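Flavin reductase domain protein, FMN-binding (Shewanella baltica, PDB 3HMZ) binds flavin mononucleotide and probably acts as an NAD- or NADP-dependent oxidoreductase. Local coordinates at residues Met45-Cys50 and Thr61-Asp65; Met79-Gln83 and Leu123-Ala127. All blocks are in the same frame, centred on the assembly; numbering follows the deposited sequence. Where two conformers were deposited one is given.

Contact 1. Residues Met45-Cys50 and Thr61-Asp65; sequences MAAAWC and TVVLD. With FMN (flavin mononucleotide), chain B; EDO (1,2-ethanediol), chain I.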
HETATM    1  N   MSE A  45       0.146  -2.844 -17.024  1.00 15.61           N
HETATM    2  CA  MSE A  45       1.419  -2.535 -16.378  1.00 16.41           C
HETATM    3  C   MSE A  45       1.357  -2.939 -14.902  1.00 16.14           C
HETATM    4  O   MSE A  45       0.282  -3.248 -14.391  1.00 16.35           O
HETATM    5  CB  MSE A  45       1.762  -1.043 -16.476  1.00 17.29           C
HETATM    6  CG  MSE A  45       0.767  -0.109 -15.783  1.00 17.93           C
HETATM    7 SE   MSE A  45       1.350   1.711 -15.716  0.75 20.55          SE
HETATM    8  CE  MSE A  45       1.800   1.875 -13.853  1.00 20.26           C
ATOM      9  N   ALA A  46       2.518  -2.937 -14.253  1.00 16.24           N
ATOM     10  CA  ALA A  46       2.614  -3.207 -12.816  1.00 15.65           C
ATOM     11  C   ALA A  46       2.590  -1.875 -12.060  1.00 15.01           C
ATOM     12  O   ALA A  46       3.166  -0.866 -12.518  1.00 16.81           O
ATOM     13  CB  ALA A  46       3.865  -3.978 -12.465  1.00 16.57           C
ATOM     14  N   ALA A  47       1.902  -1.858 -10.922  1.00 14.71           N
ATOM     15  CA  ALA A  47       1.908  -0.709 -10.014  1.00 16.04           C
ATOM     16  C   ALA A  47       2.011  -1.152  -8.561  1.00 14.86           C
ATOM     17  O   ALA A  47       1.115  -1.839  -8.051  1.00 15.57           O
ATOM     18  CB  ALA A  47       0.680   0.209 -10.191  1.00 16.31           C
ATOM     19  N   ALA A  48       3.122  -0.796  -7.904  1.00 14.94           N
ATOM     20  CA  ALA A  48       3.201  -0.950  -6.456  1.00 15.21           C
ATOM     21  C   ALA A  48       2.436   0.157  -5.729  1.00 16.02           C
ATOM     22  O   ALA A  48       1.954  -0.052  -4.609  1.00 17.38           O
ATOM     23  CB  ALA A  48       4.645  -0.944  -5.985  1.00 16.58           C
ATOM     24  N   TRP A  49       2.324   1.343  -6.356  1.00 15.20           N
ATOM     25  CA  TRP A  49       1.790   2.529  -5.659  1.00 14.73           C
ATOM     26  C   TRP A  49       0.307   2.729  -5.882  1.00 15.82           C
ATOM     27  O   TRP A  49      -0.133   3.736  -6.400  1.00 16.93           O
ATOM     28  CB  TRP A  49       2.626   3.756  -5.985  1.00 16.19           C
ATOM     29  CG  TRP A  49       4.056   3.638  -5.595  1.00 16.25           C
ATOM     30  CD1 TRP A  49       4.641   2.657  -4.843  1.00 16.82           C
ATOM     31  CD2 TRP A  49       5.090   4.574  -5.881  1.00 16.46           C
ATOM     32  NE1 TRP A  49       6.006   2.891  -4.687  1.00 17.44           N
ATOM     33  CE2 TRP A  49       6.297   4.073  -5.304  1.00 16.66           C
ATOM     34  CE3 TRP A  49       5.127   5.800  -6.574  1.00 17.43           C
ATOM     35  CZ2 TRP A  49       7.497   4.744  -5.426  1.00 17.64           C
ATOM     36  CZ3 TRP A  49       6.330   6.451  -6.691  1.00 18.21           C
ATOM     37  CH2 TRP A  49       7.495   5.928  -6.120  1.00 17.07           C
ATOM     38  N   CYS A  50      -0.458   1.733  -5.466  1.00 15.93           N
ATOM     39  CA  CYS A  50      -1.905   1.702  -5.543  1.00 14.97           C
ATOM     40  C   CYS A  50      -2.407   1.471  -4.125  1.00 14.86           C
ATOM     41  O   CYS A  50      -1.934   0.579  -3.468  1.00 16.33           O
ATOM     42  CB  CYS A  50      -2.372   0.580  -6.461  1.00 15.67           C
ATOM     43  SG  CYS A  50      -4.187   0.496  -6.557  1.00 17.25           S
ATOM     44  N   THR A  61      -6.411   5.148  -4.955  1.00 16.51           N
ATOM     45  CA  THR A  61      -5.433   5.971  -5.606  1.00 17.08           C
ATOM     46  C   THR A  61      -4.467   5.077  -6.360  1.00 15.50           C
ATOM     47  O   THR A  61      -4.199   3.944  -5.931  1.00 16.16           O
ATOM     48  CB  THR A  61      -4.619   6.873  -4.636  1.00 17.65           C
ATOM     49  OG1 THR A  61      -3.996   6.053  -3.632  1.00 16.76           O
ATOM     50  CG2 THR A  61      -5.529   7.952  -3.997  1.00 19.18           C
ATOM     51  N   VAL A  62      -3.879   5.602  -7.436  1.00 16.20           N
ATOM     52  CA  VAL A  62      -2.748   4.949  -8.111  1.00 16.00           C
ATOM     53  C   VAL A  62      -1.839   6.039  -8.695  1.00 16.41           C
ATOM     54  O   VAL A  62      -2.326   7.080  -9.154  1.00 18.27           O
ATOM     55  CB  VAL A  62      -3.185   3.896  -9.140  1.00 17.23           C
ATOM     56  CG1 VAL A  62      -4.011   4.511 -10.334  1.00 18.15           C
ATOM     57  CG2 VAL A  62      -1.986   3.082  -9.578  1.00 18.93           C
ATOM     58  N   VAL A  63      -0.548   5.821  -8.593  1.00 17.01           N
ATOM     59  CA  VAL A  63       0.463   6.719  -9.127  1.00 17.13           C
ATOM     60  C   VAL A  63       0.887   6.164 -10.474  1.00 18.08           C
ATOM     61  O   VAL A  63       1.334   5.014 -10.572  1.00 19.49           O
ATOM     62  CB  VAL A  63       1.648   6.867  -8.178  1.00 16.94           C
ATOM     63  CG1 VAL A  63       2.598   7.905  -8.731  1.00 19.05           C
ATOM     64  CG2 VAL A  63       1.162   7.250  -6.767  1.00 18.17           C
ATOM     65  N   LEU A  64       0.740   6.975 -11.525  1.00 18.66           N
ATOM     66  CA  LEU A  64       1.051   6.552 -12.900  1.00 18.63           C
ATOM     67  C   LEU A  64       2.045   7.521 -13.511  1.00 19.04           C
ATOM     68  O   LEU A  64       1.728   8.683 -13.745  1.00 20.82           O
ATOM     69  CB  LEU A  64      -0.209   6.497 -13.734  1.00 18.86           C
ATOM     70  CG  LEU A  64      -1.362   5.632 -13.210  1.00 20.07           C
ATOM     71  CD1 LEU A  64      -2.652   5.890 -14.034  1.00 19.47           C
ATOM     72  CD2 LEU A  64      -0.979   4.173 -13.173  1.00 20.09           C
ATOM     73  N   ASP A  65       3.234   7.035 -13.815  1.00 19.34           N
ATOM     74  CA  ASP A  65       4.275   7.887 -14.383  1.00 19.87           C
ATOM     75  C   ASP A  65       3.844   8.405 -15.766  1.00 21.14           C
ATOM     76  O   ASP A  65       3.183   7.708 -16.530  1.00 20.98           O
ATOM     77  CB  ASP A  65       5.575   7.129 -14.466  1.00 21.22           C
ATOM     78  CG  ASP A  65       6.738   8.027 -14.766  1.00 23.21           C
ATOM     79  OD1 ASP A  65       7.009   8.250 -15.966  1.00 24.50           O
ATOM     80  OD2 ASP A  65       7.385   8.505 -13.797  1.00 26.51           O
TER
HETATM   81  N1  FMN B 500       4.993   2.600 -12.649  1.00 16.49           N
HETATM   82  C2  FMN B 500       4.138   3.556 -12.156  1.00 17.19           C
HETATM   83  O2  FMN B 500       3.871   4.535 -12.851  1.00 19.38           O
HETATM   84  N3  FMN B 500       3.577   3.375 -10.905  1.00 17.86           N
HETATM   85  C4  FMN B 500       3.858   2.308 -10.110  1.00 16.83           C
HETATM   86  O4  FMN B 500       3.321   2.239  -8.973  1.00 17.20           O
HETATM   87  C4A FMN B 500       4.750   1.350 -10.619  1.00 16.70           C
HETATM   88  N5  FMN B 500       5.075   0.224  -9.884  1.00 17.22           N
HETATM   89  C5A FMN B 500       5.789  -0.832 -10.430  1.00 16.67           C
HETATM   90  C6  FMN B 500       5.952  -2.039  -9.732  1.00 16.68           C
HETATM   91  C7  FMN B 500       6.686  -3.091 -10.268  1.00 16.65           C
HETATM   92  C7M FMN B 500       6.834  -4.379  -9.520  1.00 16.47           C
HETATM   93  C8  FMN B 500       7.275  -2.936 -11.526  1.00 16.84           C
HETATM   94  C8M FMN B 500       8.093  -4.048 -12.150  1.00 18.62           C
HETATM   95  C9  FMN B 500       7.097  -1.740 -12.208  1.00 16.60           C
HETATM   96  C9A FMN B 500       6.371  -0.671 -11.706  1.00 17.38           C
HETATM   97  N10 FMN B 500       6.170   0.527 -12.387  1.00 17.04           N
HETATM   98  C10 FMN B 500       5.315   1.495 -11.887  1.00 16.70           C
HETATM   99  C1' FMN B 500       6.660   0.727 -13.796  1.00 16.38           C
HETATM  100  C2' FMN B 500       5.635   0.423 -14.897  1.00 16.62           C
HETATM  101  O2' FMN B 500       4.916  -0.795 -14.645  1.00 17.58           O
HETATM  102  C3' FMN B 500       6.430   0.340 -16.195  1.00 16.99           C
HETATM  103  O3' FMN B 500       6.969   1.627 -16.485  1.00 19.06           O
HETATM  104  C4' FMN B 500       5.649  -0.279 -17.371  1.00 17.87           C
HETATM  105  O4' FMN B 500       6.615  -0.710 -18.324  1.00 19.50           O
HETATM  106  C5' FMN B 500       4.663   0.663 -18.033  1.00 17.53           C
HETATM  107  O5' FMN B 500       4.084  -0.034 -19.137  1.00 18.37           O
HETATM  108  P   FMN B 500       3.258   0.766 -20.250  1.00 19.14           P
HETATM  109  O1P FMN B 500       3.013  -0.290 -21.313  1.00 20.37           O
HETATM  110  O2P FMN B 500       2.003   1.338 -19.652  1.00 18.58           O
HETATM  111  O3P FMN B 500       4.125   1.889 -20.754  1.00 20.81           O
HETATM  112  C1  EDO I 204       6.054   7.638 -10.464  1.00 43.17           C
HETATM  113  O1  EDO I 204       7.082   7.260 -11.387  1.00 42.13           O
HETATM  114  C2  EDO I 204       5.463   8.978 -10.881  1.00 43.81           C
HETATM  115  O2  EDO I 204       6.119  10.102 -10.278  1.00 44.46           O
HETATM  116  O   HOH W   1      -1.433   5.754  -4.559  1.00 18.04           O

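Contact 2. Residues Met79-Gln83 and Leu123-Ala127; sequences MFVIQ and LPFVA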
HETATM    1  N   MSE A  79     -11.329   4.954 -17.490  1.00 21.01           N
HETATM    2  CA  MSE A  79     -11.660   3.662 -16.878  0.80 22.23           C
HETATM    3  C   MSE A  79     -10.422   2.776 -16.846  1.00 20.07           C
HETATM    4  O   MSE A  79      -9.576   2.841 -17.723  1.00 20.65           O
HETATM    5  CB  MSE A  79     -12.709   2.928 -17.727  0.80 25.51           C
HETATM    6  CG  MSE A  79     -14.061   3.597 -17.883  0.80 29.74           C
HETATM    7 SE   MSE A  79     -15.109   3.554 -16.265  0.60 34.58          SE
HETATM    8  CE  MSE A  79     -15.143   1.684 -15.791  0.80 35.18           C
ATOM      9  N   PHE A  80     -10.354   1.911 -15.839  1.00 18.22           N
ATOM     10  CA  PHE A  80      -9.270   0.935 -15.748  1.00 17.55           C
ATOM     11  C   PHE A  80      -9.667  -0.157 -14.766  1.00 17.24           C
ATOM     12  O   PHE A  80     -10.676  -0.054 -14.064  1.00 18.47           O
ATOM     13  CB  PHE A  80      -7.928   1.599 -15.380  1.00 17.96           C
ATOM     14  CG  PHE A  80      -7.946   2.388 -14.091  1.00 17.74           C
ATOM     15  CD1 PHE A  80      -8.348   3.733 -14.080  1.00 18.46           C
ATOM     16  CD2 PHE A  80      -7.465   1.830 -12.910  1.00 17.06           C
ATOM     17  CE1 PHE A  80      -8.332   4.473 -12.930  1.00 19.44           C
ATOM     18  CE2 PHE A  80      -7.433   2.581 -11.740  1.00 17.32           C
ATOM     19  CZ  PHE A  80      -7.862   3.917 -11.753  1.00 18.61           C
ATOM     20  N   VAL A  81      -8.844  -1.208 -14.746  1.00 15.83           N
ATOM     21  CA  VAL A  81      -9.012  -2.294 -13.795  1.00 15.42           C
ATOM     22  C   VAL A  81      -7.711  -2.359 -12.965  1.00 15.59           C
ATOM     23  O   VAL A  81      -6.579  -2.213 -13.478  1.00 16.42           O
ATOM     24  CB  VAL A  81      -9.283  -3.669 -14.446  1.00 16.00           C
ATOM     25  CG1 VAL A  81      -9.358  -4.801 -13.382  1.00 16.35           C
ATOM     26  CG2 VAL A  81     -10.562  -3.632 -15.310  1.00 16.70           C
ATOM     27  N   ILE A  82      -7.919  -2.538 -11.665  1.00 15.53           N
ATOM     28  CA  ILE A  82      -6.836  -2.849 -10.702  1.00 14.72           C
ATOM     29  C   ILE A  82      -7.062  -4.300 -10.316  1.00 14.29           C
ATOM     30  O   ILE A  82      -8.164  -4.700  -9.946  1.00 15.43           O
ATOM     31  CB  ILE A  82      -6.895  -1.964  -9.453  1.00 14.58           C
ATOM     32  CG1 ILE A  82      -6.612  -0.496  -9.830  1.00 14.74           C
ATOM     33  CG2 ILE A  82      -5.927  -2.444  -8.360  1.00 14.47           C
ATOM     34  CD1 ILE A  82      -5.224  -0.256 -10.422  1.00 15.48           C
ATOM     35  N   GLN A  83      -6.023  -5.107 -10.441  1.00 14.32           N
ATOM     36  CA  GLN A  83      -6.128  -6.517 -10.113  1.00 14.38           C
ATOM     37  C   GLN A  83      -4.899  -6.985  -9.360  1.00 13.53           C
ATOM     38  O   GLN A  83      -3.817  -6.446  -9.518  1.00 13.97           O
ATOM     39  CB  GLN A  83      -6.407  -7.374 -11.364  1.00 14.92           C
ATOM     40  CG  GLN A  83      -5.456  -7.156 -12.544  1.00 13.96           C
ATOM     41  CD  GLN A  83      -6.128  -6.536 -13.718  1.00 15.75           C
ATOM     42  OE1 GLN A  83      -6.962  -7.212 -14.348  1.00 16.13           O
ATOM     43  NE2 GLN A  83      -5.766  -5.289 -14.047  1.00 16.33           N
ATOM     44  N   LEU A 123     -13.640  -3.277 -20.674  1.00 21.96           N
ATOM     45  CA  LEU A 123     -12.367  -3.328 -20.002  1.00 19.98           C
ATOM     46  C   LEU A 123     -11.685  -4.679 -20.085  1.00 18.18           C
ATOM     47  O   LEU A 123     -12.353  -5.694 -20.085  1.00 19.17           O
ATOM     48  CB  LEU A 123     -12.537  -3.022 -18.497  1.00 19.82           C
ATOM     49  CG  LEU A 123     -12.837  -1.569 -18.117  1.00 20.69           C
ATOM     50  CD1 LEU A 123     -13.353  -1.422 -16.685  1.00 20.32           C
ATOM     51  CD2 LEU A 123     -11.643  -0.687 -18.433  1.00 21.42           C
ATOM     52  N   PRO A 124     -10.345  -4.665 -20.089  1.00 17.96           N
ATOM     53  CA  PRO A 124      -9.578  -5.907 -20.034  1.00 18.23           C
ATOM     54  C   PRO A 124      -9.254  -6.293 -18.589  1.00 17.70           C
ATOM     55  O   PRO A 124      -8.777  -5.448 -17.816  1.00 19.42           O
ATOM     56  CB  PRO A 124      -8.293  -5.546 -20.765  1.00 19.05           C
ATOM     57  CG  PRO A 124      -8.093  -4.075 -20.477  1.00 19.19           C
ATOM     58  CD  PRO A 124      -9.444  -3.501 -20.245  1.00 18.35           C
ATOM     59  N   PHE A 125      -9.534  -7.540 -18.245  1.00 16.70           N
ATOM     60  CA  PHE A 125      -9.216  -8.115 -16.948  1.00 15.90           C
ATOM     61  C   PHE A 125      -8.121  -9.185 -17.172  1.00 15.47           C
ATOM     62  O   PHE A 125      -8.174  -9.932 -18.174  1.00 16.83           O
ATOM     63  CB  PHE A 125     -10.439  -8.779 -16.341  1.00 16.88           C
ATOM     64  CG  PHE A 125     -11.525  -7.818 -15.940  1.00 16.53           C
ATOM     65  CD1 PHE A 125     -12.362  -7.245 -16.878  1.00 19.66           C
ATOM     66  CD2 PHE A 125     -11.710  -7.496 -14.614  1.00 16.51           C
ATOM     67  CE1 PHE A 125     -13.368  -6.364 -16.477  1.00 20.52           C
ATOM     68  CE2 PHE A 125     -12.722  -6.660 -14.212  1.00 16.98           C
ATOM     69  CZ  PHE A 125     -13.564  -6.073 -15.169  1.00 19.25           C
ATOM     70  N   VAL A 126      -7.173  -9.296 -16.246  1.00 14.84           N
ATOM     71  CA  VAL A 126      -6.069 -10.241 -16.381  1.00 15.64           C
ATOM     72  C   VAL A 126      -6.433 -11.595 -15.780  1.00 15.33           C
ATOM     73  O   VAL A 126      -6.722 -11.704 -14.595  1.00 15.18           O
ATOM     74  CB  VAL A 126      -4.757  -9.682 -15.806  1.00 14.31           C
ATOM     75  CG1 VAL A 126      -3.626 -10.702 -15.934  1.00 16.42           C
ATOM     76  CG2 VAL A 126      -4.393  -8.296 -16.453  1.00 16.57           C
ATOM     77  N   ALA A 127      -6.422 -12.629 -16.604  1.00 16.06           N
ATOM     78  CA  ALA A 127      -6.652 -13.999 -16.145  1.00 15.01           C
ATOM     79  C   ALA A 127      -5.577 -14.448 -15.160  1.00 15.23           C
ATOM     80  O   ALA A 127      -4.412 -14.078 -15.308  1.00 16.90           O
ATOM     81  CB  ALA A 127      -6.675 -14.998 -17.340  1.00 16.62           C
TER

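Contact 1. Residues Met45-Cys50 and Thr61-Asp65
Two antiparallel strands that part company can hold a flat cofactor with their backbones, and this pair does so. Between the strands, Val63 N donates to Trp49 O at 3.1 Å, and two CA-H...O contacts continue the pairing: Val62 CA to Trp49 O at 3.4 Å and Cys50 CA to Thr61 O at 3.2 Å. A water bridges Trp49 O and Thr61 OG1. Apolar contacts follow the widening gap: Cys50 CB and Ala47 CB each lie 4.0 Å from Val62 CG2, and selenomethionine Met45 CE lies 3.7 Å from Leu64 CD2. An inverse gamma turn centred on Trp49 bends the first strand. Flavin fills the opening: Ala48 N donates to FMN N5 (3.0 Å), Trp49 N to FMN O4 (2.9 Å) and Asp65 N to FMN O2 (2.8 Å), while FMN N3 donates to Val63 O (2.8 Å). The Trp49 indole NE1 bonds Asn27 of the second subunit. Such backbone reading of the isoalloxazine edge marks the FMN site of this flavin reductase-like domain, beside the dimer interface.

Contact 2. Residues Met79-Gln83 and Leu123-Ala127
Side chains, with one side-chain-to-backbone hydrogen bond, join strand 79-84 of the large antiparallel sheet to residues Leu123-Ala127, which pass over one of its faces. The directions of the touching parts differ by only 15°, yet the nearest CA atoms, Val81 and Phe125, are 6.6 Å apart and no backbone-to-backbone hydrogen bond links the segments. Strand 79-84 has its backbone partners elsewhere, in strands 32-38 and 131-138, while Phe125 pairs with Phe116 in a separate small sheet.

Alternation along the strand sets the pattern. Met79, Val81 and Gln83 direct their CA-to-CB bonds toward the overlying segment, whereas Phe80 points away from it. At one end the selenomethionine Met79 CE meets Leu123 CD1 at 3.7 Å. In the middle, Val81 CG2 lies 3.8 Å from Leu123 CB and also sits over the face of the Phe125 ring, 3.9 Å from its centroid and 12° off the normal, a CH-pi contact. Phe116 and Trp158 also meet that ring, so Val81 adds to an aromatic cluster.

At the other end the chemistry becomes polar. Gln83 OE1 accepts a hydrogen bond from Val126 N at 2.8 Å with an angle of 159°, while Gln83 NE2 bonds Ser35 OG and Leu33 O. Ser35 OG in turn bonds Pro124 O. The general lesson is that a buried amide can settle its own polarity and that of a passing backbone together: Gln83 supplies an acceptor for a main-chain NH in an otherwise largely apolar contact.

Within one antiparallel sheet, contact 1 joins two neighbouring strands, and contact 2 lays another segment on one of its strands. Both segments of contact 1 precede those of contact 2 in the sequence, and the centres are 13 Å apart. They meet directly through the side chains of strand 79-84 that contact 2 leaves aside: Ile82 CG2 packs 3.9 Å from Cys50 SG, and Phe80 CZ lies 4.1 Å from Val62 CG1. Contact 1 lines the FMN pocket itself, whereas contact 2 is set back from it, with the side chain of Phe80 about 11 Å from FMN between nearest atoms. Strand 79-84 thus faces residues 123-127 on one side and the cofactor-binding hairpin on the other.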